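Local atomic coordinates of pyruvate kinase (Pyrobaculum aerophilum, PDB entry 3QTG), a protein that catalyses the last step of glycolysis, transferring a phosphoryl group from phosphoenolpyruvate to ADP to give pyruvate and ATP. Residues I202-S207 / K230-G235; K82-R87 / Y174-P179. One frame throughout, in Å; residues are numbered along the deposited sequence.

Contact 1 (I202-S207 / K230-G235)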
loop_
_atom_site.group_PDB
_atom_site.type_symbol
_atom_site.label_atom_id
_atom_site.label_comp_id
_atom_site.label_asym_id
_atom_site.label_seq_id
_atom_site.Cartn_x
_atom_site.Cartn_y
_atom_site.Cartn_z
ATOM N N ILE A 202 35.391 -11.538 15.394
ATOM C CA ILE A 202 36.264 -10.429 15.806
ATOM C C ILE A 202 35.667 -9.734 17.020
ATOM O O ILE A 202 34.487 -9.357 17.002
ATOM C CB ILE A 202 36.354 -9.337 14.720
ATOM C CG1 ILE A 202 36.890 -9.890 13.422
ATOM C CG2 ILE A 202 37.261 -8.176 15.172
ATOM C CD1 ILE A 202 36.884 -8.843 12.334
ATOM N N SER A 203 36.491 -9.538 18.051
ATOM C CA SER A 203 36.092 -8.768 19.234
ATOM C C SER A 203 36.524 -7.309 19.164
ATOM O O SER A 203 37.612 -7.005 18.711
ATOM C CB SER A 203 36.631 -9.417 20.512
ATOM O OG SER A 203 36.088 -10.727 20.660
ATOM N N LEU A 204 35.651 -6.413 19.595
ATOM C CA LEU A 204 36.002 -5.008 19.859
ATOM C C LEU A 204 36.423 -4.184 18.646
ATOM O O LEU A 204 37.126 -3.180 18.798
ATOM C CB LEU A 204 37.053 -4.884 20.996
ATOM C CG LEU A 204 36.694 -5.464 22.375
ATOM C CD1 LEU A 204 37.884 -5.394 23.373
ATOM C CD2 LEU A 204 35.450 -4.789 22.968
ATOM N N ALA A 205 35.991 -4.595 17.453
ATOM C CA ALA A 205 36.159 -3.784 16.254
ATOM C C ALA A 205 35.239 -2.568 16.323
ATOM O O ALA A 205 34.128 -2.648 16.850
ATOM C CB ALA A 205 35.863 -4.617 15.016
ATOM N N LYS A 206 35.690 -1.420 15.834
ATOM C CA LYS A 206 34.790 -0.246 15.811
ATOM C C LYS A 206 34.907 0.578 14.533
ATOM O O LYS A 206 34.287 1.634 14.420
ATOM C CB LYS A 206 34.939 0.650 17.065
ATOM C CG LYS A 206 36.328 1.258 17.271
ATOM C CD LYS A 206 36.397 2.109 18.553
ATOM C CE LYS A 206 37.842 2.552 18.834
ATOM N NZ LYS A 206 37.959 3.486 19.985
ATOM N N SER A 207 35.708 0.091 13.588
ATOM C CA SER A 207 35.778 0.681 12.262
ATOM C C SER A 207 35.998 -0.392 11.208
ATOM O O SER A 207 36.444 -1.502 11.506
ATOM C CB SER A 207 36.898 1.722 12.194
ATOM O OG SER A 207 38.162 1.090 12.243
ATOM N N LYS A 230 31.427 -8.863 16.056
ATOM C CA LYS A 230 30.675 -8.671 17.291
ATOM C C LYS A 230 30.468 -7.204 17.570
ATOM O O LYS A 230 31.387 -6.406 17.428
ATOM C CB LYS A 230 31.381 -9.337 18.468
ATOM C CG LYS A 230 31.701 -10.790 18.190
ATOM C CD LYS A 230 31.449 -11.675 19.396
ATOM C CE LYS A 230 32.464 -11.429 20.493
ATOM N NZ LYS A 230 33.799 -11.905 20.071
ATOM N N ILE A 231 29.240 -6.847 17.934
ATOM C CA ILE A 231 28.927 -5.484 18.342
ATOM C C ILE A 231 28.873 -5.518 19.879
ATOM O O ILE A 231 27.948 -6.087 20.472
ATOM C CB ILE A 231 27.615 -4.989 17.688
ATOM C CG1 ILE A 231 27.643 -5.251 16.162
ATOM C CG2 ILE A 231 27.372 -3.520 17.996
ATOM C CD1 ILE A 231 28.649 -4.412 15.355
ATOM N N GLU A 232 29.899 -4.927 20.491
ATOM C CA GLU A 232 30.211 -5.122 21.909
ATOM C C GLU A 232 30.236 -3.815 22.685
ATOM O O GLU A 232 30.214 -3.822 23.912
ATOM C CB GLU A 232 31.590 -5.798 22.071
ATOM C CG GLU A 232 31.622 -7.280 21.840
ATOM C CD GLU A 232 33.012 -7.788 21.488
ATOM O OE1 GLU A 232 33.490 -8.739 22.134
ATOM O OE2 GLU A 232 33.643 -7.234 20.570
ATOM N N THR A 233 30.283 -2.687 21.989
ATOM C CA THR A 233 30.508 -1.418 22.671
ATOM C C THR A 233 29.683 -0.294 22.108
ATOM O O THR A 233 29.146 -0.374 21.002
ATOM C CB THR A 233 31.968 -0.958 22.557
ATOM O OG1 THR A 233 32.248 -0.595 21.199
ATOM C CG2 THR A 233 32.958 -2.028 23.054
ATOM N N LYS A 234 29.630 0.784 22.871
ATOM C CA LYS A 234 28.987 2.008 22.438
ATOM C C LYS A 234 29.575 2.539 21.115
ATOM O O LYS A 234 28.842 3.043 20.255
ATOM C CB LYS A 234 29.107 3.041 23.559
ATOM C CG LYS A 234 28.135 4.173 23.504
ATOM C CD LYS A 234 28.011 4.825 24.881
ATOM C CE LYS A 234 26.680 4.487 25.533
ATOM N NZ LYS A 234 26.571 5.074 26.905
ATOM N N GLY A 235 30.892 2.418 20.956
ATOM C CA GLY A 235 31.584 2.895 19.756
ATOM C C GLY A 235 31.202 2.099 18.527
ATOM O O GLY A 235 31.094 2.653 17.431
HETATM O O HOH W 1 34.138 -6.858 16.790
HETATM O O HOH W 2 32.524 -4.176 19.049
#

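Contact 2 (K82-R87 / Y174-P179)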
loop_
_atom_site.group_PDB
_atom_site.type_symbol
_atom_site.label_atom_id
_atom_site.label_comp_id
_atom_site.label_asym_id
_atom_site.label_seq_id
_atom_site.Cartn_x
_atom_site.Cartn_y
_atom_site.Cartn_z
ATOM N N LYS A 82 40.008 -13.421 21.056
ATOM C CA LYS A 82 40.059 -12.728 22.339
ATOM C C LYS A 82 39.929 -11.213 22.166
ATOM O O LYS A 82 39.185 -10.566 22.894
ATOM C CB LYS A 82 41.360 -13.105 23.089
ATOM C CG LYS A 82 41.423 -12.666 24.562
ATOM C CD LYS A 82 40.075 -12.904 25.295
ATOM C CE LYS A 82 40.142 -12.612 26.813
ATOM N NZ LYS A 82 38.916 -13.116 27.546
ATOM N N GLY A 83 40.643 -10.648 21.200
ATOM C CA GLY A 83 40.641 -9.199 21.024
ATOM C C GLY A 83 41.544 -8.501 22.040
ATOM O O GLY A 83 42.027 -9.120 22.987
ATOM N N PRO A 84 41.780 -7.198 21.854
ATOM C CA PRO A 84 42.685 -6.567 22.819
ATOM C C PRO A 84 42.003 -6.357 24.177
ATOM O O PRO A 84 40.781 -6.426 24.299
ATOM C CB PRO A 84 43.058 -5.237 22.154
ATOM C CG PRO A 84 41.914 -4.935 21.197
ATOM C CD PRO A 84 41.264 -6.266 20.834
ATOM N N SER A 85 42.796 -6.151 25.217
ATOM C CA SER A 85 42.242 -5.911 26.526
ATOM C C SER A 85 43.248 -5.046 27.228
ATOM O O SER A 85 44.436 -5.042 26.851
ATOM C CB SER A 85 42.087 -7.225 27.285
ATOM O OG SER A 85 43.352 -7.862 27.420
ATOM N N ILE A 86 42.777 -4.320 28.237
ATOM C CA ILE A 86 43.668 -3.623 29.142
ATOM C C ILE A 86 43.571 -4.320 30.490
ATOM O O ILE A 86 42.479 -4.494 31.019
ATOM C CB ILE A 86 43.331 -2.102 29.249
ATOM C CG1 ILE A 86 43.582 -1.415 27.904
ATOM C CG2 ILE A 86 44.143 -1.455 30.378
ATOM C CD1 ILE A 86 43.352 0.107 27.900
ATOM N N ARG A 87 44.720 -4.737 31.023
ATOM C CA ARG A 87 44.739 -5.488 32.270
ATOM C C ARG A 87 45.626 -4.839 33.310
ATOM O O ARG A 87 46.585 -4.163 32.961
ATOM C CB ARG A 87 45.186 -6.927 32.005
ATOM C CG ARG A 87 44.146 -7.687 31.204
ATOM C CD ARG A 87 44.660 -8.996 30.626
ATOM N NE ARG A 87 43.559 -9.616 29.880
ATOM C CZ ARG A 87 42.606 -10.379 30.420
ATOM N NH1 ARG A 87 42.616 -10.663 31.717
ATOM N NH2 ARG A 87 41.645 -10.871 29.654
ATOM N N TYR A 174 38.287 1.931 24.056
ATOM C CA TYR A 174 39.723 2.149 23.983
ATOM C C TYR A 174 40.262 2.279 22.544
ATOM O O TYR A 174 39.989 1.437 21.689
ATOM C CB TYR A 174 40.458 1.005 24.665
ATOM C CG TYR A 174 40.155 0.781 26.130
ATOM C CD1 TYR A 174 40.132 1.842 27.053
ATOM C CD2 TYR A 174 39.942 -0.507 26.600
ATOM C CE1 TYR A 174 39.865 1.598 28.411
ATOM C CE2 TYR A 174 39.688 -0.756 27.925
ATOM C CZ TYR A 174 39.665 0.295 28.828
ATOM O OH TYR A 174 39.419 0.004 30.141
ATOM N N ASP A 175 41.073 3.300 22.293
ATOM C CA ASP A 175 41.728 3.440 21.000
ATOM C C ASP A 175 43.008 2.588 20.926
ATOM O O ASP A 175 44.122 3.089 21.080
ATOM C CB ASP A 175 42.014 4.917 20.715
ATOM C CG ASP A 175 42.685 5.138 19.371
ATOM O OD1 ASP A 175 42.594 4.262 18.482
ATOM O OD2 ASP A 175 43.316 6.205 19.200
ATOM N N ILE A 176 42.839 1.292 20.687
ATOM C CA ILE A 176 43.977 0.375 20.600
ATOM C C ILE A 176 44.167 -0.192 19.175
ATOM O O ILE A 176 43.233 -0.766 18.592
ATOM C CB ILE A 176 43.862 -0.789 21.618
ATOM C CG1 ILE A 176 43.921 -0.264 23.058
ATOM C CG2 ILE A 176 44.974 -1.804 21.406
ATOM C CD1 ILE A 176 43.369 -1.253 24.088
ATOM N N SER A 177 45.392 -0.053 18.648
ATOM C CA SER A 177 45.769 -0.605 17.340
ATOM C C SER A 177 45.413 -2.095 17.191
ATOM O O SER A 177 45.575 -2.882 18.133
ATOM C CB SER A 177 47.270 -0.401 17.096
ATOM O OG SER A 177 47.601 0.978 17.088
ATOM N N THR A 178 44.934 -2.477 16.009
ATOM C CA THR A 178 44.508 -3.869 15.763
ATOM C C THR A 178 45.075 -4.443 14.450
ATOM O O THR A 178 45.567 -3.678 13.619
ATOM C CB THR A 178 42.961 -3.996 15.725
ATOM O OG1 THR A 178 42.458 -3.199 14.650
ATOM C CG2 THR A 178 42.341 -3.547 17.028
ATOM N N PRO A 179 45.010 -5.792 14.259
ATOM C CA PRO A 179 44.502 -6.818 15.192
ATOM C C PRO A 179 45.429 -6.937 16.399
ATOM O O PRO A 179 46.589 -6.537 16.319
ATOM C CB PRO A 179 44.553 -8.118 14.371
ATOM C CG PRO A 179 44.753 -7.695 12.961
ATOM C CD PRO A 179 45.509 -6.411 13.017
#

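Contact 1 (I202-S207 / K230-G235)
At the C-terminal mouth of the TIM barrel, K230, near the end of strand 226-231, and E232, just past it, meet S203 and L204, which follow the neighbouring strand 199-202. The barrel sheet supplies the first link: K230 N bonds to I202 O at 3.2 Å, with an N-H...O angle of 160°. The K230 chain starts beside this carbonyl, with CG 3.4 Å from I202 O. The chain then bends at chi2, chi3 and chi4, and K230 NZ donates to S203 OG at 2.6 Å. S203 OG also bonds to L81 O, and K230 NZ makes a salt bridge to D80. E232 runs extended beyond CG and reaches the backbone of the other loop. E232 OE2 accepts a hydrogen bond from L204 N; at 2.4 Å it is very short, and the exact length is doubtful. E232 OE1 is 3.8 Å from K230 NZ, a long salt bridge. This is the active-site end of the barrel: by similarity, K230 stabilises the transition state and E232 binds magnesium, and D256, also a magnesium ligand by similarity, lies close to E232. Two waters bridge the backbones of the two segments. One joins I202 O, A205 N and K230 O; the other joins A205 O, K230 O and E232 N. K230 O thus accepts from both. Further out the contact turns apolar, with L204 CD2 3.7 Å from T233 CG2 and the two side chains crossing at about a right angle. T233 OG1 caps the helix that follows at A236 N and bonds to D173.

Contact 2 (K82-R87 / Y174-P179)
I86 CD1 sits over the centre of the Y174 ring, 3.5 Å from the ring centroid and 3° off its normal. This CH-pi contact puts the methyl at nearly equal distance from all six ring carbons. I86 CG1 lies anti to the carbonyl carbon (chi1 -65°) and meets I176 CD1 at 3.8 Å, so I86 packs on both Y174 and I176. P84 continues the apolar row, with CB 4.0 Å from I176 CG2. No hydrogen bond crosses between the two segments, which run roughly antiparallel. Polar bonds to the surroundings come next: Y174 OH to I167 O, T178 OG1 to D210, and the I86 backbone to that of I167. F122 of helix 120-125 packs on both I86 and Y174. An alanine at Y174 would probably leave I86 CD1 without the ring beneath it and I167 O without its hydroxyl partner. Within 82-87, R87 NE donates to S85 OG at 3.0 Å. R87, an ATP-binding residue by similarity, also bonds to G164 O through NH1. The two segments belong to the outgoing and returning links between the barrel and the inserted B domain, which pyruvate kinases carry after the third barrel strand.

The two contacts lie side by side on the catalytic end of one TIM barrel, their centres about 11 Å apart. Both segments of contact 2 come earlier in the chain than those of contact 1. The chain leaves strand 76-80 through 82-87, builds the inserted mixed sheet, returns through 174-179, then forms strand 199-202 and strand 226-231, which end in contact 1. The contacts touch directly: L204 CD1 is 3.2 Å from P84 O, S203 CB is 3.7 Å from K82 O, and K206 NZ makes a weak hydrogen bond to Y174 O. D210 of helix 208-220 bonds to both K206 N and T178 OG1. The links to the B domain therefore adjoin the presumed metal and substrate site.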